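Local coordinates for protein integrase (PDB 3KKS) that probably catalyses insertion of viral DNA into host DNA, this being the catalytic core domain of the integrase of bovine immunodeficiency virus, at residues Thr15-Ala20 and Ala30-Glu35; His56-Asn61 and Ile85-Gln90. All blocks are in the same frame, centred on the assembly; numbering follows the deposited sequence.

Contact 1: residues Thr15-Ala20 and Ala30-Glu35; sequences TIIWVA and AQVIPE
Ile17 and Val19 both rest a CG2 methyl on Ala30, and this apolar patch lies at the heart of a beta hairpin in the RNase H-like fold of retroviral integrases. Ala30 CB sits 3.9 Å from Ile17 CG2 and 4.0 Å from Val19 CG2, while Val32 turns its own CG2 to the CG1 branch of Ile17. Leu120 of helix 116-129 covers Ile17, Ala30 and Val32, and helix 89-109 packs on Val19. Ile16, Trp18, Gln31 and Ile33 occupy the other face, on which helix 38-51 lies, with Cys44 touching both Trp18 and Ile33. Ile33 CG1 lies between its backbone N and carbonyl carbon (chi1 55°), the crowded position, and there meets Ile16 CG2 at 3.8 Å. The other arm of Ile16 reaches on to the following loop, where CD1 lies against Glu35 CA at 3.6 Å.

The segment axes run antiparallel at 149°, and the backbone pairs Trp18 with Gln31 through two bonds. Trp18 N gives its hydrogen to Gln31 O at 2.8 Å, nearly along the C=O axis, and Gln31 N returns a bond of 2.9 Å to Trp18 O. Two residues on, Ile33 N binds Ile16 O at 3.1 Å, with the donor tilted 35° from the carbonyl plane. A further link between these two residues passes through solvent: a water accepts from Ile16 N and donates to Ile33 O, its oxygen 2.6 Å from that carbonyl oxygen.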
loop_
_atom_site.group_PDB
_atom_site.type_symbol
_atom_site.label_atom_id
_atom_site.label_comp_id
_atom_site.label_asym_id
_atom_site.label_seq_id
_atom_site.Cartn_x
_atom_site.Cartn_y
_atom_site.Cartn_z
ATOM N N THR A 15 -3.536 -1.098 16.870
ATOM C CA THR A 15 -3.645 -0.167 15.764
ATOM C C THR A 15 -3.966 -0.849 14.440
ATOM O O THR A 15 -3.404 -1.892 14.112
ATOM C CB THR A 15 -2.362 0.641 15.608
ATOM O OG1 THR A 15 -1.321 -0.229 15.179
ATOM C CG2 THR A 15 -1.959 1.275 16.932
ATOM N N ILE A 16 -4.899 -0.261 13.696
ATOM C CA ILE A 16 -5.291 -0.782 12.390
ATOM C C ILE A 16 -4.436 -0.047 11.362
ATOM O O ILE A 16 -4.232 1.161 11.473
ATOM C CB ILE A 16 -6.768 -0.472 12.045
ATOM C CG1 ILE A 16 -7.697 -0.885 13.192
ATOM C CG2 ILE A 16 -7.156 -1.205 10.763
ATOM C CD1 ILE A 16 -9.162 -0.531 12.935
ATOM N N ILE A 17 -3.946 -0.755 10.353
ATOM C CA ILE A 17 -3.116 -0.101 9.348
ATOM C C ILE A 17 -3.507 -0.461 7.919
ATOM O O ILE A 17 -3.461 -1.629 7.531
ATOM C CB ILE A 17 -1.622 -0.450 9.557
ATOM C CG1 ILE A 17 -1.136 0.128 10.886
ATOM C CG2 ILE A 17 -0.782 0.105 8.405
ATOM C CD1 ILE A 17 0.235 -0.376 11.311
ATOM N N TRP A 18 -3.914 0.551 7.158
ATOM C CA TRP A 18 -4.273 0.374 5.757
ATOM C C TRP A 18 -2.945 0.269 5.013
ATOM O O TRP A 18 -2.049 1.083 5.232
ATOM C CB TRP A 18 -5.036 1.591 5.255
ATOM C CG TRP A 18 -5.471 1.487 3.831
ATOM C CD1 TRP A 18 -6.543 0.784 3.347
ATOM C CD2 TRP A 18 -4.877 2.137 2.701
ATOM N NE1 TRP A 18 -6.655 0.967 1.992
ATOM C CE2 TRP A 18 -5.644 1.796 1.567
ATOM C CE3 TRP A 18 -3.768 2.985 2.540
ATOM C CZ2 TRP A 18 -5.350 2.271 0.284
ATOM C CZ3 TRP A 18 -3.471 3.463 1.254
ATOM C CH2 TRP A 18 -4.263 3.105 0.148
ATOM N N VAL A 19 -2.822 -0.718 4.131
ATOM C CA VAL A 19 -1.586 -0.933 3.386
ATOM C C VAL A 19 -1.789 -1.114 1.886
ATOM O O VAL A 19 -2.596 -1.930 1.449
ATOM C CB VAL A 19 -0.850 -2.192 3.917
ATOM C CG1 VAL A 19 0.420 -2.449 3.098
ATOM C CG2 VAL A 19 -0.513 -2.024 5.396
ATOM N N ALA A 20 -1.041 -0.364 1.088
ATOM C CA ALA A 20 -1.144 -0.499 -0.361
ATOM C C ALA A 20 0.234 -0.807 -0.923
ATOM O O ALA A 20 1.222 -0.187 -0.535
ATOM C CB ALA A 20 -1.702 0.787 -0.994
ATOM N N ALA A 30 1.481 2.927 3.457
ATOM C CA ALA A 30 0.626 2.490 4.553
ATOM C C ALA A 30 0.203 3.689 5.368
ATOM O O ALA A 30 0.845 4.737 5.312
ATOM C CB ALA A 30 1.368 1.477 5.440
ATOM N N GLN A 31 -0.864 3.526 6.138
ATOM C CA GLN A 31 -1.382 4.626 6.939
ATOM C C GLN A 31 -2.170 4.051 8.105
ATOM O O GLN A 31 -2.936 3.112 7.921
ATOM C CB GLN A 31 -2.326 5.470 6.078
ATOM C CG GLN A 31 -2.202 6.962 6.248
ATOM C CD GLN A 31 -1.145 7.566 5.342
ATOM O OE1 GLN A 31 0.039 7.248 5.444
ATOM N NE2 GLN A 31 -1.571 8.445 4.447
ATOM N N VAL A 32 -1.979 4.596 9.301
ATOM C CA VAL A 32 -2.742 4.130 10.457
ATOM C C VAL A 32 -4.147 4.724 10.334
ATOM O O VAL A 32 -4.290 5.885 9.961
ATOM C CB VAL A 32 -2.154 4.639 11.789
ATOM C CG1 VAL A 32 -3.083 4.249 12.939
ATOM C CG2 VAL A 32 -0.772 4.073 12.010
ATOM N N ILE A 33 -5.180 3.947 10.639
ATOM C CA ILE A 33 -6.545 4.475 10.567
ATOM C C ILE A 33 -7.322 4.229 11.875
ATOM O O ILE A 33 -7.100 3.230 12.563
ATOM C CB ILE A 33 -7.318 3.878 9.370
ATOM C CG1 ILE A 33 -7.309 2.358 9.440
ATOM C CG2 ILE A 33 -6.687 4.350 8.054
ATOM C CD1 ILE A 33 -8.078 1.717 8.333
ATOM N N PRO A 34 -8.237 5.152 12.231
ATOM C CA PRO A 34 -9.067 5.097 13.441
ATOM C C PRO A 34 -9.932 3.853 13.564
ATOM O O PRO A 34 -10.095 3.302 14.654
ATOM C CB PRO A 34 -9.916 6.362 13.332
ATOM C CG PRO A 34 -9.053 7.292 12.570
ATOM C CD PRO A 34 -8.515 6.390 11.485
ATOM N N GLU A 35 -10.491 3.418 12.442
ATOM C CA GLU A 35 -11.351 2.245 12.416
ATOM C C GLU A 35 -11.522 1.780 10.975
ATOM O O GLU A 35 -11.357 2.570 10.041
ATOM C CB GLU A 35 -12.709 2.592 13.029
ATOM C CG GLU A 35 -13.313 3.888 12.502
ATOM C CD GLU A 35 -14.680 4.195 13.101
ATOM O OE1 GLU A 35 -15.230 5.276 12.801
ATOM O OE2 GLU A 35 -15.207 3.359 13.867
HETATM O O HOH W 1 -5.944 2.261 14.683
#

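Contact 2: residues His56-Asn61 and Ile85-Gln90; sequences HLHSDN and IPYNPQ
Tyr87 turns its ring edge to the face of the His58 ring, one pair within a three-ring aromatic cluster that also takes in His56, on strand 56-59, an inner strand of the RNase H-like integrase core. The ring planes stand at 63° with centroids 5.4 Å apart, and Tyr87 CB makes a CH-pi contact 4.2 Å from the centroid of the His58 ring, over its face. The phenol then runs on to His56, the two side chains meeting tip to tip: Tyr87 OH lies 3.2 Å from His56 CE1, with the rings nearly perpendicular (86°). At the edge of the His58 ring, near its plane, Ile85 CA approaches NE2 at 3.7 Å, and the contact buries this nitrogen without a polar partner. Ile85 packs on the main chain beyond, its CG1 4.0 Å from Ser59 C, while its CD1 comes 4.2 Å from Asp60 CB.

A second shell helps to position these groups. Thr82 OG1, on strand 80-83, hydrogen-bonds both His56 NE2 and His58 ND1, which would help to set the rotation of both imidazoles. A cis peptide joins Ile85 to Pro86 just ahead of Tyr87, and Asn88 follows as the N-cap of helix 89-109, its OD1 bonded to Ser91 N. The placement of Asp60 beside Asp8 is consistent with two of the acidic residues of the DDE motif of retroviral integrases; Asp60 OD1 accepts a hydrogen bond from Gly62 N.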
loop_
_atom_site.group_PDB
_atom_site.type_symbol
_atom_site.label_atom_id
_atom_site.label_comp_id
_atom_site.label_asym_id
_atom_site.label_seq_id
_atom_site.Cartn_x
_atom_site.Cartn_y
_atom_site.Cartn_z
ATOM N N HIS A 56 -5.008 1.241 -11.297
ATOM C CA HIS A 56 -5.832 0.088 -11.003
ATOM C C HIS A 56 -5.701 -0.248 -9.528
ATOM O O HIS A 56 -4.592 -0.315 -8.993
ATOM C CB HIS A 56 -5.376 -1.088 -11.882
ATOM C CG HIS A 56 -6.258 -2.294 -11.799
ATOM N ND1 HIS A 56 -6.284 -3.259 -12.783
ATOM C CD2 HIS A 56 -7.128 -2.707 -10.844
ATOM C CE1 HIS A 56 -7.133 -4.212 -12.439
ATOM N NE2 HIS A 56 -7.658 -3.900 -11.267
ATOM N N LEU A 57 -6.841 -0.458 -8.875
ATOM C CA LEU A 57 -6.874 -0.769 -7.454
ATOM C C LEU A 57 -7.514 -2.138 -7.229
ATOM O O LEU A 57 -8.584 -2.424 -7.766
ATOM C CB LEU A 57 -7.667 0.317 -6.726
ATOM C CG LEU A 57 -7.392 0.603 -5.249
ATOM C CD1 LEU A 57 -5.900 0.763 -4.996
ATOM C CD2 LEU A 57 -8.123 1.880 -4.857
ATOM N N HIS A 58 -6.855 -2.982 -6.441
ATOM C CA HIS A 58 -7.359 -4.323 -6.151
ATOM C C HIS A 58 -7.410 -4.571 -4.643
ATOM O O HIS A 58 -6.644 -3.977 -3.885
ATOM C CB HIS A 58 -6.450 -5.366 -6.807
ATOM C CG HIS A 58 -6.973 -6.769 -6.726
ATOM N ND1 HIS A 58 -8.102 -7.182 -7.404
ATOM C CD2 HIS A 58 -6.522 -7.848 -6.052
ATOM C CE1 HIS A 58 -8.322 -8.460 -7.147
ATOM N NE2 HIS A 58 -7.378 -8.889 -6.329
ATOM N N SER A 59 -8.315 -5.446 -4.212
ATOM C CA SER A 59 -8.456 -5.786 -2.796
ATOM C C SER A 59 -9.383 -6.989 -2.620
ATOM O O SER A 59 -9.837 -7.576 -3.602
ATOM C CB SER A 59 -9.034 -4.608 -2.030
ATOM O OG SER A 59 -10.309 -4.276 -2.537
ATOM N N ASP A 60 -9.661 -7.355 -1.371
ATOM C CA ASP A 60 -10.564 -8.467 -1.114
ATOM C C ASP A 60 -11.987 -7.934 -1.050
ATOM O O ASP A 60 -12.215 -6.735 -1.184
ATOM C CB ASP A 60 -10.216 -9.201 0.191
ATOM C CG ASP A 60 -10.235 -8.295 1.409
ATOM O OD1 ASP A 60 -11.205 -7.535 1.585
ATOM O OD2 ASP A 60 -9.273 -8.355 2.207
ATOM N N ASN A 61 -12.936 -8.835 -0.830
ATOM C CA ASN A 61 -14.348 -8.493 -0.771
ATOM C C ASN A 61 -14.773 -7.824 0.528
ATOM O O ASN A 61 -15.965 -7.731 0.829
ATOM C CB ASN A 61 -15.178 -9.756 -0.996
ATOM C CG ASN A 61 -16.241 -9.562 -2.045
ATOM O OD1 ASN A 61 -15.996 -8.938 -3.080
ATOM N ND2 ASN A 61 -17.430 -10.108 -1.797
ATOM N N ILE A 85 -8.972 -11.499 -4.107
ATOM C CA ILE A 85 -7.566 -11.875 -4.163
ATOM C C ILE A 85 -7.468 -13.355 -4.555
ATOM O O ILE A 85 -8.270 -14.178 -4.109
ATOM C CB ILE A 85 -6.889 -11.637 -2.793
ATOM C CG1 ILE A 85 -6.922 -10.139 -2.468
ATOM C CG2 ILE A 85 -5.455 -12.155 -2.808
ATOM C CD1 ILE A 85 -6.313 -9.775 -1.128
ATOM N N PRO A 86 -6.479 -13.712 -5.392
ATOM C CA PRO A 86 -5.466 -12.825 -5.978
ATOM C C PRO A 86 -5.874 -12.188 -7.302
ATOM O O PRO A 86 -7.002 -12.342 -7.777
ATOM C CB PRO A 86 -4.253 -13.748 -6.174
ATOM C CG PRO A 86 -4.627 -15.053 -5.471
ATOM C CD PRO A 86 -6.112 -15.116 -5.623
ATOM N N TYR A 87 -4.928 -11.461 -7.883
ATOM C CA TYR A 87 -5.122 -10.827 -9.175
ATOM C C TYR A 87 -4.375 -11.769 -10.111
ATOM O O TYR A 87 -4.962 -12.370 -11.011
ATOM C CB TYR A 87 -4.481 -9.437 -9.202
ATOM C CG TYR A 87 -4.805 -8.663 -10.458
ATOM C CD1 TYR A 87 -6.104 -8.222 -10.709
ATOM C CD2 TYR A 87 -3.822 -8.395 -11.411
ATOM C CE1 TYR A 87 -6.420 -7.539 -11.883
ATOM C CE2 TYR A 87 -4.127 -7.713 -12.589
ATOM C CZ TYR A 87 -5.425 -7.285 -12.818
ATOM O OH TYR A 87 -5.729 -6.606 -13.981
ATOM N N ASN A 88 -3.072 -11.898 -9.867
ATOM C CA ASN A 88 -2.208 -12.793 -10.629
ATOM C C ASN A 88 -1.121 -13.300 -9.677
ATOM O O ASN A 88 -0.645 -12.558 -8.817
ATOM C CB ASN A 88 -1.590 -12.077 -11.840
ATOM C CG ASN A 88 -0.408 -11.204 -11.475
ATOM O OD1 ASN A 88 0.634 -11.698 -11.040
ATOM N ND2 ASN A 88 -0.561 -9.895 -11.659
ATOM N N PRO A 89 -0.719 -14.572 -9.824
ATOM C CA PRO A 89 0.298 -15.268 -9.020
ATOM C C PRO A 89 1.503 -14.452 -8.546
ATOM O O PRO A 89 1.800 -14.407 -7.350
ATOM C CB PRO A 89 0.710 -16.428 -9.925
ATOM C CG PRO A 89 -0.569 -16.761 -10.616
ATOM C CD PRO A 89 -1.100 -15.394 -10.989
ATOM N N GLN A 90 2.197 -13.822 -9.489
ATOM C CA GLN A 90 3.380 -13.032 -9.170
ATOM C C GLN A 90 3.095 -11.817 -8.287
ATOM O O GLN A 90 3.889 -11.488 -7.410
ATOM C CB GLN A 90 4.074 -12.590 -10.465
ATOM C CG GLN A 90 4.691 -13.738 -11.259
ATOM C CD GLN A 90 5.960 -14.282 -10.621
ATOM O OE1 GLN A 90 6.989 -13.605 -10.585
ATOM N NE2 GLN A 90 5.891 -15.507 -10.114
#

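How the contacts relate
Both contacts belong to one mixed sheet, yet they illustrate two ways of building on it. Contact 1 pairs neighbouring strands at the side where 28-33 is outermost, through backbone hydrogen bonds and aliphatic packing between helices on its two faces. Contact 2 instead joins strand 56-59 to a loop that leads into helix 89-109, with no hydrogen bond across it and with aromatic rings doing most of the work. Each is partly buried, mixing enclosed side chains with exposed loop residues. Strand 4-12 lies between 15-22 and 56-59 in the sheet and touches both contacts, whose centres are about 19 Å apart and whose nearest atoms stay about 6 Å apart.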